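Local coordinates for protein Ral guanine nucleotide dissociation stimulator-like 2 (Mus musculus, PDB 4JGW) that probably acts as a guanine nucleotide exchange factor for Ral-type small G proteins, here through its REM and CDC25-homology domains, and is a putative effector of Ras and Rap, at residues L304-S308 / R357-T361; V60-L64 / L95-R99; S263-T268 / T278-L282; A203-A207 / V297-C301; D72-A78 / R419-F423. Residue numbers count along the deposited sequence, not the author numbering.

Contact 1 (L304-S308 / R357-T361); sequences LRNFS and RELLT. Unlike the reference sequence in segment 357-361: Thr361 (reference Met).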
# COMPACT_ATOMS: atom_id res chain seq x y z
N LEU A 304 -4.16 19.87 -0.34
CA LEU A 304 -3.38 19.13 0.65
C LEU A 304 -2.80 17.84 0.08
O LEU A 304 -2.09 17.11 0.77
CB LEU A 304 -4.23 18.82 1.88
CG LEU A 304 -4.58 19.96 2.84
CD1 LEU A 304 -5.64 19.49 3.82
CD2 LEU A 304 -3.35 20.47 3.58
N ARG A 305 -3.11 17.56 -1.19
CA ARG A 305 -2.67 16.34 -1.89
C ARG A 305 -3.23 15.06 -1.25
O ARG A 305 -2.59 14.00 -1.29
CB ARG A 305 -1.14 16.28 -2.02
CG ARG A 305 -0.54 17.36 -2.91
CD ARG A 305 0.95 17.11 -3.16
NE ARG A 305 1.17 15.86 -3.89
CZ ARG A 305 2.36 15.34 -4.17
NH1 ARG A 305 3.47 15.95 -3.78
NH2 ARG A 305 2.44 14.20 -4.84
N ASN A 306 -4.42 15.16 -0.67
CA ASN A 306 -5.13 14.00 -0.16
C ASN A 306 -6.10 13.50 -1.23
O ASN A 306 -7.29 13.82 -1.22
CB ASN A 306 -5.87 14.33 1.15
CG ASN A 306 -6.63 13.14 1.73
OD1 ASN A 306 -6.53 12.01 1.24
ND2 ASN A 306 -7.41 13.40 2.77
N PHE A 307 -5.56 12.72 -2.16
CA PHE A 307 -6.34 12.23 -3.30
C PHE A 307 -7.30 11.11 -2.91
O PHE A 307 -8.22 10.79 -3.67
CB PHE A 307 -5.41 11.81 -4.45
CG PHE A 307 -4.57 12.93 -4.98
CD1 PHE A 307 -3.24 13.08 -4.57
CD2 PHE A 307 -5.10 13.86 -5.87
CE1 PHE A 307 -2.45 14.13 -5.05
CE2 PHE A 307 -4.32 14.91 -6.36
CZ PHE A 307 -2.99 15.04 -5.95
N SER A 308 -7.08 10.52 -1.74
CA SER A 308 -8.00 9.52 -1.20
C SER A 308 -9.37 10.14 -0.89
O SER A 308 -10.40 9.61 -1.32
CB SER A 308 -7.42 8.87 0.06
OG SER A 308 -8.28 7.86 0.55
N ARG A 357 -2.52 9.63 -11.48
CA ARG A 357 -1.27 8.88 -11.44
C ARG A 357 -0.05 9.79 -11.66
O ARG A 357 1.00 9.58 -11.05
CB ARG A 357 -1.28 7.76 -12.47
N GLU A 358 -0.21 10.79 -12.52
CA GLU A 358 0.84 11.76 -12.82
C GLU A 358 1.07 12.75 -11.68
O GLU A 358 2.19 13.25 -11.50
CB GLU A 358 0.53 12.50 -14.11
N LEU A 359 0.02 13.03 -10.91
CA LEU A 359 0.08 13.94 -9.77
C LEU A 359 0.84 13.35 -8.58
O LEU A 359 1.34 14.08 -7.72
CB LEU A 359 -1.32 14.38 -9.34
CG LEU A 359 -2.05 15.41 -10.22
CD1 LEU A 359 -3.55 15.33 -10.01
CD2 LEU A 359 -1.55 16.83 -9.97
N LEU A 360 0.91 12.02 -8.53
CA LEU A 360 1.66 11.31 -7.49
C LEU A 360 3.14 11.21 -7.88
O LEU A 360 3.64 10.13 -8.21
CB LEU A 360 1.07 9.92 -7.25
CG LEU A 360 -0.37 9.79 -6.73
CD1 LEU A 360 -0.85 8.36 -6.91
CD2 LEU A 360 -0.49 10.22 -5.28
N THR A 361 3.83 12.35 -7.84
CA THR A 361 5.26 12.42 -8.17
C THR A 361 5.96 13.38 -7.22
O THR A 361 5.81 13.30 -6.00
CB THR A 361 5.49 12.85 -9.63
OG1 THR A 361 4.65 12.09 -10.51
CG2 THR A 361 6.95 12.64 -10.04
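Phe307, Arg305 and Leu359 carry most of this small, surface-lying contact. Phe307, in the first turn of helix 307-318, directs its CA-to-CB bond at segment 357-361, and its ring is met by both Leu359 and Leu360: CE2 of Phe307 lies 3.8 Å from CD1 of Leu359, and CD1 of Phe307 lies 4.0 Å from CD2 of Leu360. Leu360 is the centre of an inverse gamma turn, closed by a weak bond from Thr361 N to Leu359 O (3.0 Å). Arg305 works differently. It ends the preceding helix in a Schellman motif with positive phi, and its long side chain extends toward segment 357-361 until NH2 of Arg305 is 3.1 Å from O of Leu359 and 3.7 Å from O of Thr361. Its firmer partner is Glu435, which forms a salt bridge with NH1. From segment 357-361, the carbonyl of Leu360 accepts a hydrogen bond from Arg431. The chemistry is thus a small, mainly apolar patch at the surface, beside an arginine whose charge is met by Glu435 and whose NH2 comes close to the carbonyls of Leu359 and Thr361; segment 357-361 itself is a short ordered piece between unmodelled residues.

Contact 2 (V60-L64 / L95-R99); sequences VRHLL and LVADR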
# COMPACT_ATOMS: atom_id res chain seq x y z
N VAL A 60 16.10 -19.29 -1.16
CA VAL A 60 16.79 -19.10 0.11
C VAL A 60 18.32 -19.19 -0.04
O VAL A 60 19.05 -18.45 0.63
CB VAL A 60 16.27 -20.08 1.20
CG1 VAL A 60 17.13 -20.04 2.46
CG2 VAL A 60 14.81 -19.77 1.54
N ARG A 61 18.78 -20.08 -0.92
CA ARG A 61 20.21 -20.18 -1.24
C ARG A 61 20.73 -18.87 -1.83
O ARG A 61 21.78 -18.38 -1.44
CB ARG A 61 20.49 -21.35 -2.20
CG ARG A 61 20.44 -22.73 -1.56
CD ARG A 61 21.09 -23.80 -2.45
NE ARG A 61 20.31 -24.08 -3.66
CZ ARG A 61 19.34 -24.98 -3.74
NH1 ARG A 61 18.99 -25.71 -2.68
NH2 ARG A 61 18.69 -25.16 -4.88
N HIS A 62 19.96 -18.33 -2.78
CA HIS A 62 20.26 -17.04 -3.40
C HIS A 62 20.14 -15.89 -2.38
O HIS A 62 20.94 -14.95 -2.40
CB HIS A 62 19.33 -16.82 -4.60
CG HIS A 62 19.66 -15.62 -5.43
ND1 HIS A 62 20.88 -15.46 -6.06
CD2 HIS A 62 18.92 -14.54 -5.78
CE1 HIS A 62 20.89 -14.33 -6.73
NE2 HIS A 62 19.71 -13.75 -6.58
N LEU A 63 19.17 -16.00 -1.48
CA LEU A 63 18.96 -15.02 -0.41
C LEU A 63 20.20 -14.87 0.48
O LEU A 63 20.59 -13.76 0.83
CB LEU A 63 17.77 -15.44 0.47
CG LEU A 63 16.76 -14.45 1.06
CD1 LEU A 63 16.22 -14.99 2.39
CD2 LEU A 63 17.30 -13.04 1.25
N LEU A 64 20.81 -16.00 0.82
CA LEU A 64 21.91 -16.03 1.78
C LEU A 64 23.29 -16.02 1.13
O LEU A 64 24.31 -16.19 1.80
CB LEU A 64 21.75 -17.22 2.75
CG LEU A 64 20.45 -17.33 3.55
CD1 LEU A 64 20.55 -18.47 4.55
CD2 LEU A 64 20.09 -16.04 4.27
N LEU A 95 13.34 -22.33 6.50
CA LEU A 95 14.25 -22.65 5.40
C LEU A 95 15.58 -21.91 5.50
O LEU A 95 16.60 -22.40 5.02
CB LEU A 95 13.58 -22.37 4.05
CG LEU A 95 12.40 -23.27 3.68
CD1 LEU A 95 11.58 -22.63 2.58
CD2 LEU A 95 12.84 -24.67 3.29
N VAL A 96 15.56 -20.73 6.12
CA VAL A 96 16.78 -20.00 6.44
C VAL A 96 17.57 -20.77 7.50
O VAL A 96 18.78 -20.97 7.36
CB VAL A 96 16.49 -18.54 6.90
CG1 VAL A 96 17.73 -17.89 7.50
CG2 VAL A 96 15.96 -17.71 5.74
N ALA A 97 16.87 -21.20 8.54
CA ALA A 97 17.45 -22.03 9.60
C ALA A 97 17.92 -23.39 9.06
O ALA A 97 18.93 -23.91 9.51
CB ALA A 97 16.47 -22.23 10.74
N ASP A 98 17.19 -23.93 8.08
CA ASP A 98 17.60 -25.15 7.38
C ASP A 98 18.94 -24.97 6.68
O ASP A 98 19.86 -25.77 6.86
CB ASP A 98 16.54 -25.56 6.35
CG ASP A 98 15.38 -26.33 6.97
OD1 ASP A 98 15.39 -26.56 8.19
OD2 ASP A 98 14.45 -26.69 6.21
N ARG A 99 19.04 -23.90 5.89
CA ARG A 99 20.24 -23.59 5.10
C ARG A 99 21.47 -23.39 5.98
O ARG A 99 22.57 -23.84 5.62
CB ARG A 99 19.99 -22.38 4.19
CG ARG A 99 21.19 -21.91 3.36
CD ARG A 99 21.65 -22.95 2.35
NE ARG A 99 22.86 -22.52 1.66
CZ ARG A 99 23.59 -23.28 0.84
NH1 ARG A 99 23.23 -24.54 0.60
NH2 ARG A 99 24.67 -22.78 0.27
O HOH W 1 23.49 -19.78 0.36
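With chi1 in the t well, Val60 lays CG1 over the backbone of Leu95 and Val96, at the centre of the packing between helices 56-63 and 89-101. Its CG1 lies 3.5 Å from O of Leu95 and 4.0 Å from CA of Val96, while CG2 of Val60 sits 3.8 Å from CB of Leu95. Leu64, just past the helix end, is in an mt conformation that places its CD1 4.1 Å from CG1 of Val96 and 3.7 Å from CG of Arg99. Leu63, with chi1 off the standard wells at -142°, barely touches Val96 (CD1 to CG2, 4.3 Å). Arg99 starts t, then bends at chi2 (p), which lays its aliphatic part along Leu64 and brings one guanidinium face against CD of Arg61, 3.8 Å from NH1 of Arg99. A water donates to O of Arg61 (2.9 Å) and accepts a weak bond from NE of Arg99 (3.1 Å). Beyond, Leu63 and Leu64 also pack on helix 108-128. Such helix-on-helix packing, apolar within and with Arg61 and Arg99 at its edge, is part of the helical bundle of the REM domain.

Contact 3 (S263-T268 / T278-L282); sequences SVLGAT and TVRPL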
# COMPACT_ATOMS: atom_id res chain seq x y z
N SER A 263 -25.21 13.65 4.05
CA SER A 263 -25.44 15.07 4.35
C SER A 263 -26.17 15.80 3.23
O SER A 263 -27.05 16.62 3.50
CB SER A 263 -24.12 15.78 4.68
OG SER A 263 -23.38 16.08 3.52
N VAL A 264 -25.80 15.50 1.98
CA VAL A 264 -26.47 16.06 0.81
C VAL A 264 -27.95 15.66 0.80
O VAL A 264 -28.82 16.48 0.49
CB VAL A 264 -25.77 15.66 -0.51
CG1 VAL A 264 -26.65 15.93 -1.72
CG2 VAL A 264 -24.44 16.40 -0.66
N LEU A 265 -28.24 14.42 1.17
CA LEU A 265 -29.61 13.94 1.28
C LEU A 265 -30.27 14.37 2.59
O LEU A 265 -31.48 14.19 2.77
CB LEU A 265 -29.68 12.42 1.11
CG LEU A 265 -29.34 11.85 -0.27
CD1 LEU A 265 -29.24 10.34 -0.22
CD2 LEU A 265 -30.36 12.28 -1.33
N GLY A 266 -29.48 14.93 3.50
CA GLY A 266 -29.96 15.40 4.80
C GLY A 266 -30.55 14.28 5.64
O GLY A 266 -31.46 14.52 6.45
N ALA A 267 -30.03 13.08 5.46
CA ALA A 267 -30.58 11.88 6.07
C ALA A 267 -29.64 11.25 7.10
O ALA A 267 -28.42 11.37 6.99
CB ALA A 267 -30.96 10.86 5.01
N THR A 268 -30.22 10.59 8.09
CA THR A 268 -29.47 9.90 9.12
C THR A 268 -29.92 8.44 9.20
O THR A 268 -31.11 8.16 9.39
CB THR A 268 -29.63 10.58 10.50
OG1 THR A 268 -29.26 11.96 10.38
CG2 THR A 268 -28.76 9.91 11.55
N THR A 278 -34.06 8.68 8.93
CA THR A 278 -34.72 9.95 9.25
C THR A 278 -34.19 11.03 8.32
O THR A 278 -32.98 11.13 8.09
CB THR A 278 -34.50 10.37 10.72
OG1 THR A 278 -33.10 10.41 11.00
CG2 THR A 278 -35.18 9.38 11.67
N VAL A 279 -35.10 11.84 7.78
CA VAL A 279 -34.77 12.84 6.77
C VAL A 279 -35.16 14.24 7.24
O VAL A 279 -36.25 14.44 7.79
CB VAL A 279 -35.44 12.54 5.40
CG1 VAL A 279 -35.01 13.53 4.33
CG2 VAL A 279 -35.13 11.11 4.95
N ARG A 280 -34.26 15.20 7.03
CA ARG A 280 -34.52 16.61 7.34
C ARG A 280 -34.95 17.38 6.09
O ARG A 280 -34.54 17.03 4.98
CB ARG A 280 -33.27 17.26 7.95
CG ARG A 280 -33.01 16.85 9.39
CD ARG A 280 -31.88 17.67 9.99
NE ARG A 280 -31.69 17.38 11.41
CZ ARG A 280 -30.87 16.45 11.89
NH1 ARG A 280 -30.14 15.71 11.07
NH2 ARG A 280 -30.77 16.27 13.20
N PRO A 281 -35.79 18.42 6.26
CA PRO A 281 -36.31 19.19 5.12
C PRO A 281 -35.25 20.04 4.43
O PRO A 281 -34.59 20.85 5.08
CB PRO A 281 -37.36 20.10 5.76
CG PRO A 281 -36.93 20.24 7.19
CD PRO A 281 -36.31 18.93 7.55
N LEU A 282 -35.09 19.85 3.12
CA LEU A 282 -34.15 20.64 2.34
C LEU A 282 -34.72 21.05 0.99
O LEU A 282 -35.03 20.21 0.15
CB LEU A 282 -32.82 19.90 2.15
CG LEU A 282 -31.91 19.64 3.37
CD1 LEU A 282 -30.81 18.65 3.01
CD2 LEU A 282 -31.31 20.93 3.92
O HOH W 2 -33.22 16.23 2.62
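Three backbone hydrogen bonds zip the two segments together. Thr268 and Thr278 form an antiparallel hydrogen-bonded pair, with N of Thr268 giving to O of Thr278 (2.8 Å) and N of Thr278 giving to O of Thr268 (3.0 Å); OG1 of Thr278 adds a weak bond to the same O of Thr268 (3.4 Å). One step on, Ala267 and Val279 are a non-hydrogen-bonded pair, close enough for CA of Ala267 to make a CH...O contact with O of Thr278 (3.2 Å). The third bond, from N of Arg280 to O of Gly266 (2.9 Å), extends the ladder to the C-terminal end of helix 244-264. There a water lies 2.7 Å from O of Leu265 and 2.8 Å from O of Arg280, within hydrogen-bonding distance of both.

Gly266 has positive phi as the C-prime residue of a Schellman motif, and a CB on it would clash with CD1 of Leu282. That methyl instead rests 3.8 Å from CA of Gly266 and 3.9 Å from O of Val264. On the face shared by Ala267 and Val279, CB of Ala267 meets CG2 of Val279 at 4.2 Å, and Val279 also touches helix 459-469. On the opposite face, CB of Thr268 lies 3.5 Å from OG1 of Thr278. Arg280 passes near Thr268 and forms its salt bridge with Asp194. The whole is a two-stranded antiparallel beta hairpin that joins helix 244-264 to helix 284-303 within the CDC25-homology domain.

Contact 4 (A203-A207 / V297-C301); sequences ADHLA and VAEEC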
# COMPACT_ATOMS: atom_id res chain seq x y z
N ALA A 203 -14.11 24.73 5.40
CA ALA A 203 -13.81 23.66 4.44
C ALA A 203 -12.36 23.18 4.49
O ALA A 203 -12.11 21.98 4.42
CB ALA A 203 -14.17 24.09 3.03
N ASP A 204 -11.43 24.12 4.62
CA ASP A 204 -10.01 23.79 4.76
C ASP A 204 -9.74 22.99 6.03
O ASP A 204 -8.92 22.07 6.03
CB ASP A 204 -9.13 25.04 4.67
CG ASP A 204 -9.54 26.13 5.65
OD1 ASP A 204 -10.75 26.47 5.71
OD2 ASP A 204 -8.65 26.65 6.36
N HIS A 205 -10.44 23.33 7.11
CA HIS A 205 -10.32 22.61 8.38
C HIS A 205 -10.84 21.18 8.26
O HIS A 205 -10.24 20.24 8.79
CB HIS A 205 -11.05 23.34 9.51
CG HIS A 205 -10.40 24.62 9.93
ND1 HIS A 205 -11.09 25.62 10.58
CD2 HIS A 205 -9.13 25.07 9.79
CE1 HIS A 205 -10.28 26.63 10.82
NE2 HIS A 205 -9.08 26.32 10.36
N LEU A 206 -11.97 21.02 7.57
CA LEU A 206 -12.55 19.71 7.32
C LEU A 206 -11.59 18.84 6.52
O LEU A 206 -11.34 17.69 6.88
CB LEU A 206 -13.89 19.84 6.59
CG LEU A 206 -15.06 20.42 7.40
CD1 LEU A 206 -16.08 21.09 6.49
CD2 LEU A 206 -15.72 19.36 8.28
N ALA A 207 -11.02 19.40 5.45
CA ALA A 207 -10.03 18.71 4.63
C ALA A 207 -8.82 18.28 5.44
O ALA A 207 -8.40 17.12 5.38
CB ALA A 207 -9.61 19.59 3.46
N VAL A 297 -14.69 21.24 -0.00
CA VAL A 297 -13.93 20.32 0.86
C VAL A 297 -13.04 19.41 0.01
O VAL A 297 -11.87 19.18 0.36
CB VAL A 297 -14.86 19.49 1.77
CG1 VAL A 297 -14.10 18.35 2.45
CG2 VAL A 297 -15.51 20.38 2.82
N ALA A 298 -13.58 18.91 -1.10
CA ALA A 298 -12.83 18.09 -2.04
C ALA A 298 -11.68 18.89 -2.65
O ALA A 298 -10.58 18.36 -2.82
CB ALA A 298 -13.74 17.56 -3.13
N GLU A 299 -11.94 20.16 -2.95
CA GLU A 299 -10.92 21.06 -3.49
C GLU A 299 -9.79 21.32 -2.48
O GLU A 299 -8.62 21.34 -2.84
CB GLU A 299 -11.56 22.36 -3.98
CG GLU A 299 -10.59 23.42 -4.52
CD GLU A 299 -9.91 23.02 -5.83
OE1 GLU A 299 -10.12 21.90 -6.35
OE2 GLU A 299 -9.13 23.85 -6.35
N GLU A 300 -10.16 21.49 -1.21
CA GLU A 300 -9.17 21.70 -0.14
C GLU A 300 -8.35 20.44 0.16
O GLU A 300 -7.19 20.53 0.55
CB GLU A 300 -9.84 22.22 1.14
CG GLU A 300 -10.48 23.61 1.01
CD GLU A 300 -9.48 24.76 0.99
OE1 GLU A 300 -8.27 24.53 1.23
OE2 GLU A 300 -9.91 25.90 0.75
N CYS A 301 -8.97 19.27 -0.04
CA CYS A 301 -8.27 17.99 0.04
C CYS A 301 -7.20 17.87 -1.05
O CYS A 301 -6.11 17.37 -0.80
CB CYS A 301 -9.25 16.82 -0.06
SG CYS A 301 -10.25 16.52 1.43
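Ala207 is the small knob of this helix pair: its CB drops between Val297, Glu300 and Cys301, lying 3.9 Å from O of Val297, 3.5 Å from CB of Glu300 and 3.7 Å from SG of Cys301. One turn earlier, the equally slight Ala203 faces CG2 of Val297, 4.0 Å from its CB. Two alanines on this side let the backbones come close: the axes of segments 203-207 and 297-301 approach to 8.0 Å and cross at -58°, and CA atoms of Ala203 and Val297 are only 4.9 Å apart. Val297 answers as a bump of its own, its CG2 nestling into the notch formed by CB of Ala203 and CD1 of Leu206, the latter at 3.8 Å. Glu300 folds its aliphatic part across the Ala203 turn, CG lying 4.2 Å from CB of Ala203, and OE1 of Glu300 comes to 3.6 Å from CB of Asp204. Leu206 continues onto Ile447 and Trp450 of helix 445-453, and Cys301 onto helix 307-318. Close, alanine-lined packing of helices 203-219 and 284-303 forms part of the helical core of the CDC25-homology domain.

Contact 5 (D72-A78 / R419-F423); sequences DMMFTPA and RRKEF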
# COMPACT_ATOMS: atom_id res chain seq x y z
N ASP A 72 22.24 -8.69 -7.67
CA ASP A 72 20.78 -8.80 -7.80
C ASP A 72 20.15 -7.98 -6.68
O ASP A 72 19.60 -8.54 -5.72
CB ASP A 72 20.37 -10.28 -7.72
CG ASP A 72 18.91 -10.53 -8.09
OD1 ASP A 72 18.17 -9.57 -8.43
OD2 ASP A 72 18.50 -11.71 -8.05
N MET A 73 20.23 -6.66 -6.79
CA MET A 73 19.86 -5.77 -5.68
C MET A 73 18.36 -5.74 -5.32
O MET A 73 18.02 -5.44 -4.18
CB MET A 73 20.45 -4.36 -5.82
CG MET A 73 20.89 -3.95 -7.21
SD MET A 73 21.82 -2.39 -7.21
CE MET A 73 23.52 -2.97 -7.16
N MET A 74 17.49 -6.05 -6.28
CA MET A 74 16.06 -6.08 -5.99
C MET A 74 15.62 -7.36 -5.26
O MET A 74 14.59 -7.36 -4.59
CB MET A 74 15.22 -5.87 -7.26
CG MET A 74 13.73 -5.60 -6.96
SD MET A 74 12.65 -5.44 -8.39
CE MET A 74 13.20 -3.87 -9.06
N PHE A 75 16.41 -8.42 -5.38
CA PHE A 75 15.99 -9.75 -4.92
C PHE A 75 15.59 -9.82 -3.44
O PHE A 75 14.49 -10.26 -3.12
CB PHE A 75 17.04 -10.82 -5.21
CG PHE A 75 16.62 -12.19 -4.79
CD1 PHE A 75 15.80 -12.96 -5.60
CD2 PHE A 75 17.03 -12.71 -3.56
CE1 PHE A 75 15.39 -14.23 -5.20
CE2 PHE A 75 16.62 -13.98 -3.15
CZ PHE A 75 15.81 -14.74 -3.98
N THR A 76 16.50 -9.39 -2.57
CA THR A 76 16.30 -9.47 -1.12
C THR A 76 15.06 -8.70 -0.63
O THR A 76 14.21 -9.29 0.03
CB THR A 76 17.58 -9.05 -0.35
OG1 THR A 76 18.69 -9.82 -0.81
CG2 THR A 76 17.41 -9.24 1.16
N PRO A 77 14.95 -7.40 -0.97
CA PRO A 77 13.76 -6.67 -0.50
C PRO A 77 12.46 -7.16 -1.14
O PRO A 77 11.42 -7.18 -0.48
CB PRO A 77 14.05 -5.22 -0.90
CG PRO A 77 15.04 -5.32 -2.00
CD PRO A 77 15.89 -6.50 -1.67
N ALA A 78 12.52 -7.56 -2.41
CA ALA A 78 11.35 -8.10 -3.12
C ALA A 78 10.85 -9.40 -2.50
O ALA A 78 9.65 -9.55 -2.29
CB ALA A 78 11.66 -8.29 -4.60
N ARG A 419 7.12 -11.28 -8.79
CA ARG A 419 7.39 -10.68 -7.48
C ARG A 419 8.17 -9.37 -7.58
O ARG A 419 8.00 -8.48 -6.74
CB ARG A 419 8.10 -11.67 -6.55
CG ARG A 419 7.41 -13.03 -6.41
CD ARG A 419 5.95 -12.88 -5.98
NE ARG A 419 5.18 -14.09 -6.21
CZ ARG A 419 3.85 -14.17 -6.14
NH1 ARG A 419 3.13 -13.09 -5.84
NH2 ARG A 419 3.24 -15.32 -6.36
N ARG A 420 9.02 -9.26 -8.60
CA ARG A 420 9.77 -8.03 -8.87
C ARG A 420 8.83 -6.92 -9.30
O ARG A 420 8.96 -5.77 -8.86
CB ARG A 420 10.82 -8.26 -9.95
CG ARG A 420 12.03 -9.04 -9.48
CD ARG A 420 13.07 -9.19 -10.58
NE ARG A 420 14.00 -10.26 -10.25
CZ ARG A 420 15.13 -10.11 -9.58
NH1 ARG A 420 15.52 -8.90 -9.18
NH2 ARG A 420 15.89 -11.16 -9.32
N LYS A 421 7.89 -7.27 -10.18
CA LYS A 421 6.88 -6.34 -10.69
C LYS A 421 5.94 -5.90 -9.56
O LYS A 421 5.48 -4.76 -9.54
CB LYS A 421 6.08 -6.98 -11.83
CG LYS A 421 6.91 -7.33 -13.05
CD LYS A 421 6.05 -7.97 -14.13
CE LYS A 421 6.91 -8.55 -15.25
NZ LYS A 421 6.08 -8.98 -16.41
N GLU A 422 5.68 -6.81 -8.63
CA GLU A 422 4.90 -6.50 -7.44
C GLU A 422 5.66 -5.55 -6.52
O GLU A 422 5.10 -4.55 -6.06
CB GLU A 422 4.50 -7.78 -6.70
CG GLU A 422 3.32 -8.49 -7.35
CD GLU A 422 2.97 -9.81 -6.70
OE1 GLU A 422 3.85 -10.44 -6.08
OE2 GLU A 422 1.80 -10.24 -6.81
N PHE A 423 6.94 -5.84 -6.28
CA PHE A 423 7.79 -4.97 -5.46
C PHE A 423 7.90 -3.55 -6.03
O PHE A 423 7.89 -2.59 -5.27
CB PHE A 423 9.18 -5.58 -5.23
CG PHE A 423 10.09 -4.72 -4.40
CD1 PHE A 423 9.90 -4.59 -3.02
CD2 PHE A 423 11.14 -4.02 -4.99
CE1 PHE A 423 10.74 -3.79 -2.25
CE2 PHE A 423 11.99 -3.22 -4.23
CZ PHE A 423 11.79 -3.10 -2.86
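A bidentate salt bridge between residues 348 positions apart in sequence is the striking feature here. The guanidinium of Arg420 grips the carboxylate of Asp72 with three hydrogen bonds: NH1 to OD1 of Asp72 (2.8 Å), and NH2 to OD1 (2.9 Å) and OD2 (3.0 Å) of the same aspartate. Asp72 OD2 also accepts from His62 and from the backbone N of Leu51, while NH2 of Arg420 gives to O of Leu51, so both charges are part of a wider polar network. The guanidinium lies with its edge near CB of Met74, 3.6 Å from NH1, and its NH2 meets the edge of the Phe75 ring, 4.1 Å from CD1 of Phe75.

Next to the ion pair lies an apolar patch centred on Phe423. CG of Met74 is 3.6 Å from CD2 of Phe423, CB of Pro77 is 3.7 Å from CZ of Phe423, and CB of Ala78 is 3.7 Å from CB of Phe423. The sulfur of Met74, 5.3 Å from the ring centroid, adds an oblique Met-aromatic contact. Within segment 419-423, Arg419 turns aside to Glu422 (NH1 to OE1, 2.8 Å) and to Asp407. Helix 416-436 of the catalytic region thus lies against the start of helix 75-82 of the REM domain, with strand 46-54 alongside the ion pair and helix 392-404 packed on Glu422.

Contacts 2 and 5 lie toward one end of the elongated chain and contacts 3 and 4 toward the other, with centres of contacts 2 and 3 about 61 Å apart. Contact 2 is internal to the REM domain; contacts 1, 3 and 4 belong to the Ras-GEF region. Along the chain, contacts 2 and 5 interleave and share a touch at His62 and Asp72, whereas contact 5 brackets contacts 4, 3 and 1. Contact 3 falls between the two segments of contact 4, and contact 1 follows, touching contact 4 through a probable hydrogen bond from Asn306 N to Cys301 O (2.8 Å). Contact 5 is the one of these five that joins the two regions.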